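Local coordinates for nisin biosynthesis protein NisC (PDB 2G0D) that probably closes the thioether rings of the lantibiotic nisin as a zinc-bound, alpha-toroid cyclase of the lanthionine synthetase C-like family, at residues G87-I92 with D107-Y112; E114-E119 with S141-Y146. All blocks are in the same frame, centred on the assembly; numbering follows the deposited sequence.

Contact 1: residues G87-I92 with D107-Y112; sequences GIALSI and DSLNRY
The carbonyl oxygen of I88, a residue that touches L109 across the contact, accepts from the S91 hydroxyl and, weakly, from the I92 amide, both of its own segment. The hydroxyl S91 OG donates to I88 O over 2.7 Å. It meets the carbonyl at 126° and stands 23° off its plane, so it approaches clearly bent from the C=O line. S91 is buried, and this bond satisfies its OG within helix 85-92; no hydrogen bond crosses to 107-112.

Across the gap the packing is carried by one leucine. The two helical segments run roughly antiparallel, at 148°, with axes approaching to 9.8 Å, and A89 faces L109. With its CG anti to the carbonyl carbon and beside the backbone N, L109 directs CD1 toward I88, A89 and I92 on the facing helix. L109 CD1 rests on A89 CB at 3.8 Å and is equally near the A89 CA, so it lies against the helix surface itself. The methyl branch of I88, anti to that residue's nitrogen, is next: I88 CG2 stands 4.1 Å from L109 CD1, the two side chains nearly perpendicular. I92 CD1 is a more distant neighbour, 4.5 Å from L109 CD1. L106, close to one turn back from L109, packs on A89 and I92 too, while P38 of helix 37-45 covers I88.

The two segments bury 155 Å² between them. The chemistry across them is therefore purely apolar: contact through carbon atoms alone, with the CA atoms of A89 and L109 6.4 Å apart, is consistent with close packing at a small residue, and no directional polar bond sets the pairing of these segments.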
# COMPACT_ATOMS: atom_id res chain seq x y z
N GLY A 87 9.82 4.89 -1.11
CA GLY A 87 8.91 5.44 -2.15
C GLY A 87 9.66 6.09 -3.31
O GLY A 87 9.28 5.95 -4.47
N ILE A 88 10.73 6.82 -3.00
CA ILE A 88 11.56 7.42 -4.04
C ILE A 88 12.24 6.34 -4.88
O ILE A 88 12.22 6.41 -6.12
CB ILE A 88 12.62 8.39 -3.44
CG1 ILE A 88 11.95 9.51 -2.64
CG2 ILE A 88 13.49 8.96 -4.56
CD1 ILE A 88 12.91 10.36 -1.79
N ALA A 89 12.82 5.34 -4.20
CA ALA A 89 13.43 4.21 -4.90
C ALA A 89 12.43 3.42 -5.74
O ALA A 89 12.74 3.06 -6.88
CB ALA A 89 14.17 3.29 -3.93
N LEU A 90 11.24 3.13 -5.20
CA LEU A 90 10.21 2.46 -5.99
C LEU A 90 9.90 3.22 -7.27
O LEU A 90 9.74 2.60 -8.36
CB LEU A 90 8.90 2.27 -5.19
CG LEU A 90 7.79 1.44 -5.88
CD1 LEU A 90 8.21 -0.01 -5.97
CD2 LEU A 90 6.50 1.58 -5.14
N SER A 91 9.81 4.56 -7.17
CA SER A 91 9.40 5.39 -8.31
C SER A 91 10.39 5.33 -9.51
O SER A 91 10.00 5.60 -10.67
CB SER A 91 9.10 6.82 -7.87
OG SER A 91 10.29 7.58 -7.60
N ILE A 92 11.66 4.96 -9.24
CA ILE A 92 12.67 4.88 -10.31
C ILE A 92 13.25 3.47 -10.52
O ILE A 92 14.13 3.26 -11.35
CB ILE A 92 13.83 5.90 -10.09
CG1 ILE A 92 14.68 5.49 -8.87
CG2 ILE A 92 13.30 7.33 -9.94
CD1 ILE A 92 15.87 6.43 -8.60
N ASP A 107 21.24 2.42 -5.32
CA ASP A 107 22.19 1.86 -4.34
C ASP A 107 22.32 2.71 -3.08
O ASP A 107 22.31 2.17 -1.97
CB ASP A 107 23.58 1.65 -4.98
CG ASP A 107 23.60 0.49 -5.96
OD1 ASP A 107 22.64 -0.33 -5.96
OD2 ASP A 107 24.56 0.40 -6.75
N SER A 108 22.44 4.02 -3.25
CA SER A 108 22.44 4.98 -2.13
C SER A 108 21.17 4.88 -1.32
O SER A 108 21.21 4.81 -0.09
CB SER A 108 22.56 6.41 -2.64
OG SER A 108 23.71 6.52 -3.43
N LEU A 109 20.05 4.90 -2.01
CA LEU A 109 18.74 4.78 -1.35
C LEU A 109 18.66 3.49 -0.55
O LEU A 109 18.26 3.51 0.59
CB LEU A 109 17.60 4.91 -2.36
CG LEU A 109 17.43 6.31 -2.96
CD1 LEU A 109 16.58 6.26 -4.21
CD2 LEU A 109 16.86 7.29 -1.93
N ASN A 110 19.06 2.38 -1.15
CA ASN A 110 19.03 1.05 -0.50
C ASN A 110 19.89 0.95 0.76
O ASN A 110 19.47 0.41 1.78
CB ASN A 110 19.43 -0.03 -1.51
CG ASN A 110 18.41 -0.21 -2.63
OD1 ASN A 110 17.27 0.25 -2.53
ND2 ASN A 110 18.81 -0.88 -3.72
N ARG A 111 21.13 1.47 0.68
CA ARG A 111 22.02 1.50 1.83
C ARG A 111 21.44 2.40 2.92
O ARG A 111 21.44 2.04 4.09
CB ARG A 111 23.45 1.94 1.43
CG ARG A 111 24.17 1.00 0.42
CD ARG A 111 23.61 -0.48 0.38
NE ARG A 111 24.48 -1.36 -0.40
CZ ARG A 111 25.22 -2.35 0.11
NH1 ARG A 111 25.19 -2.66 1.41
NH2 ARG A 111 26.00 -3.07 -0.70
N TYR A 112 20.90 3.55 2.54
CA TYR A 112 20.23 4.37 3.54
C TYR A 112 19.05 3.62 4.16
O TYR A 112 18.87 3.63 5.38
CB TYR A 112 19.81 5.77 3.03
CG TYR A 112 18.90 6.46 4.04
CD1 TYR A 112 19.40 7.04 5.22
CD2 TYR A 112 17.52 6.46 3.86
CE1 TYR A 112 18.53 7.64 6.16
CE2 TYR A 112 16.67 7.04 4.78
CZ TYR A 112 17.16 7.61 5.91
OH TYR A 112 16.24 8.17 6.78

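Contact 2: residues E114-E119 with S141-Y146; sequences EYFVRE and SGILSY
V117 and I143 mark the closest backbone approach of two helical segments, their CA atoms 8.5 Å apart, a spacing that leaves the side chains to bridge the gap. On one side I143 does all the touching, and its two methyl groups divide the work. I143 CG2 meets V117 CG2 at 3.8 Å. The other methyl, I143 CD1, reaches both partners, since it is 3.9 Å from V117 CG2 and 3.8 Å from F116 CE2. The valine and isoleucine lie alongside each other, running opposite ways, whereas the F116 side chain is nearly perpendicular to that of I143. The methyl comes to the CD2-CE2 edge of the phenyl, near the ring plane, so this is not a methyl laid on the ring face. For I143, a CG1 anti to the carbonyl carbon (chi1 -72°) and an extended chi2 of 174° carry CD1 out to that edge.

V117 also packs on L158 and I162 of helix 156-168, and L144 shares I162, so a third helix closes over the valine side. The whole junction buries 105 Å² and contains no hydrogen bond between the segments. Y115, R118 and E119 of helix 100-122 are exposed, while all six residues of 141-146 are buried: this is the outer-to-inner helix packing expected of the two-layered alpha toroid of lanthionine cyclases.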
# COMPACT_ATOMS: atom_id res chain seq x y z
N GLU A 114 18.52 0.33 4.50
CA GLU A 114 19.03 -0.70 5.39
C GLU A 114 19.55 -0.12 6.71
O GLU A 114 19.22 -0.63 7.78
CB GLU A 114 20.13 -1.53 4.72
CG GLU A 114 20.76 -2.58 5.66
CD GLU A 114 21.43 -3.73 4.93
OE1 GLU A 114 21.73 -3.62 3.72
OE2 GLU A 114 21.64 -4.77 5.58
N TYR A 115 20.37 0.93 6.62
CA TYR A 115 20.75 1.74 7.81
C TYR A 115 19.51 2.21 8.61
O TYR A 115 19.44 2.00 9.83
CB TYR A 115 21.59 2.98 7.42
CG TYR A 115 21.58 4.04 8.52
CD1 TYR A 115 22.22 3.81 9.73
CD2 TYR A 115 20.88 5.24 8.36
CE1 TYR A 115 22.21 4.74 10.75
CE2 TYR A 115 20.86 6.20 9.40
CZ TYR A 115 21.53 5.93 10.58
OH TYR A 115 21.52 6.85 11.61
N PHE A 116 18.56 2.85 7.93
CA PHE A 116 17.34 3.34 8.57
C PHE A 116 16.57 2.25 9.32
O PHE A 116 16.19 2.42 10.49
CB PHE A 116 16.41 4.03 7.56
CG PHE A 116 15.07 4.42 8.15
CD1 PHE A 116 14.95 5.55 8.96
CD2 PHE A 116 13.94 3.62 7.93
CE1 PHE A 116 13.71 5.89 9.53
CE2 PHE A 116 12.69 3.96 8.49
CZ PHE A 116 12.57 5.09 9.29
N VAL A 117 16.34 1.13 8.65
CA VAL A 117 15.57 0.05 9.26
C VAL A 117 16.30 -0.54 10.48
O VAL A 117 15.73 -0.67 11.56
CB VAL A 117 15.20 -1.05 8.23
CG1 VAL A 117 14.62 -2.28 8.90
CG2 VAL A 117 14.20 -0.49 7.22
N ARG A 118 17.57 -0.85 10.29
CA ARG A 118 18.39 -1.43 11.34
C ARG A 118 18.42 -0.51 12.57
O ARG A 118 18.33 -0.97 13.71
CB ARG A 118 19.79 -1.72 10.79
CG ARG A 118 20.69 -2.45 11.73
CD ARG A 118 21.75 -3.29 10.99
NE ARG A 118 22.72 -3.90 11.92
CZ ARG A 118 23.88 -4.45 11.58
NH1 ARG A 118 24.28 -4.50 10.31
NH2 ARG A 118 24.66 -4.97 12.54
N GLU A 119 18.52 0.80 12.32
CA GLU A 119 18.49 1.80 13.39
C GLU A 119 17.11 1.85 14.05
O GLU A 119 17.01 1.95 15.27
CB GLU A 119 18.92 3.17 12.84
CG GLU A 119 19.00 4.32 13.84
CD GLU A 119 19.92 4.05 15.05
OE1 GLU A 119 20.86 3.23 14.96
OE2 GLU A 119 19.69 4.68 16.09
N SER A 141 6.48 -2.74 7.10
CA SER A 141 5.73 -3.57 6.11
C SER A 141 5.84 -2.96 4.70
O SER A 141 6.19 -3.67 3.74
CB SER A 141 4.26 -3.68 6.50
OG SER A 141 4.09 -4.52 7.62
N GLY A 142 5.55 -1.67 4.60
CA GLY A 142 5.69 -0.92 3.35
C GLY A 142 7.12 -0.92 2.81
O GLY A 142 7.34 -1.11 1.63
N ILE A 143 8.10 -0.73 3.69
CA ILE A 143 9.52 -0.80 3.30
C ILE A 143 9.88 -2.17 2.75
O ILE A 143 10.53 -2.26 1.70
CB ILE A 143 10.45 -0.40 4.47
CG1 ILE A 143 10.36 1.11 4.72
CG2 ILE A 143 11.92 -0.81 4.19
CD1 ILE A 143 11.15 1.63 5.97
N LEU A 144 9.44 -3.23 3.42
CA LEU A 144 9.65 -4.62 2.97
C LEU A 144 9.02 -4.88 1.59
O LEU A 144 9.57 -5.60 0.77
CB LEU A 144 9.13 -5.58 4.05
CG LEU A 144 9.36 -7.10 3.90
CD1 LEU A 144 10.84 -7.45 3.66
CD2 LEU A 144 8.84 -7.82 5.11
N SER A 145 7.89 -4.25 1.32
CA SER A 145 7.21 -4.40 0.02
C SER A 145 8.16 -4.04 -1.11
O SER A 145 8.32 -4.80 -2.08
CB SER A 145 5.96 -3.51 -0.06
OG SER A 145 5.22 -3.83 -1.23
N TYR A 146 8.79 -2.86 -0.98
CA TYR A 146 9.84 -2.41 -1.88
C TYR A 146 11.06 -3.34 -1.86
O TYR A 146 11.52 -3.77 -2.93
CB TYR A 146 10.29 -0.96 -1.60
CG TYR A 146 11.60 -0.64 -2.31
CD1 TYR A 146 11.64 -0.41 -3.69
CD2 TYR A 146 12.80 -0.60 -1.61
CE1 TYR A 146 12.85 -0.16 -4.35
CE2 TYR A 146 14.02 -0.36 -2.26
CZ TYR A 146 14.04 -0.15 -3.63
OH TYR A 146 15.25 0.11 -4.28

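How the contacts relate
Contacts 1 and 2 follow one another along the chain, and helix 100-122 serves both, with L109 in contact 1 and F116 and V117 further on in contact 2. Their centres are 11 Å apart. They are joined by Y146 of 141-146: its hydroxyl makes a probable hydrogen bond to the amide oxygen of N110, with Y146 OH to N110 OD1 at 2.7 Å. Y146 OH also packs against A89 CB at 3.4 Å, linking helix 85-92 to helix 140-147. Neither contact takes part in the metal site, where C278, C324 and H325 hold the zinc; both are helix packing within the toroid.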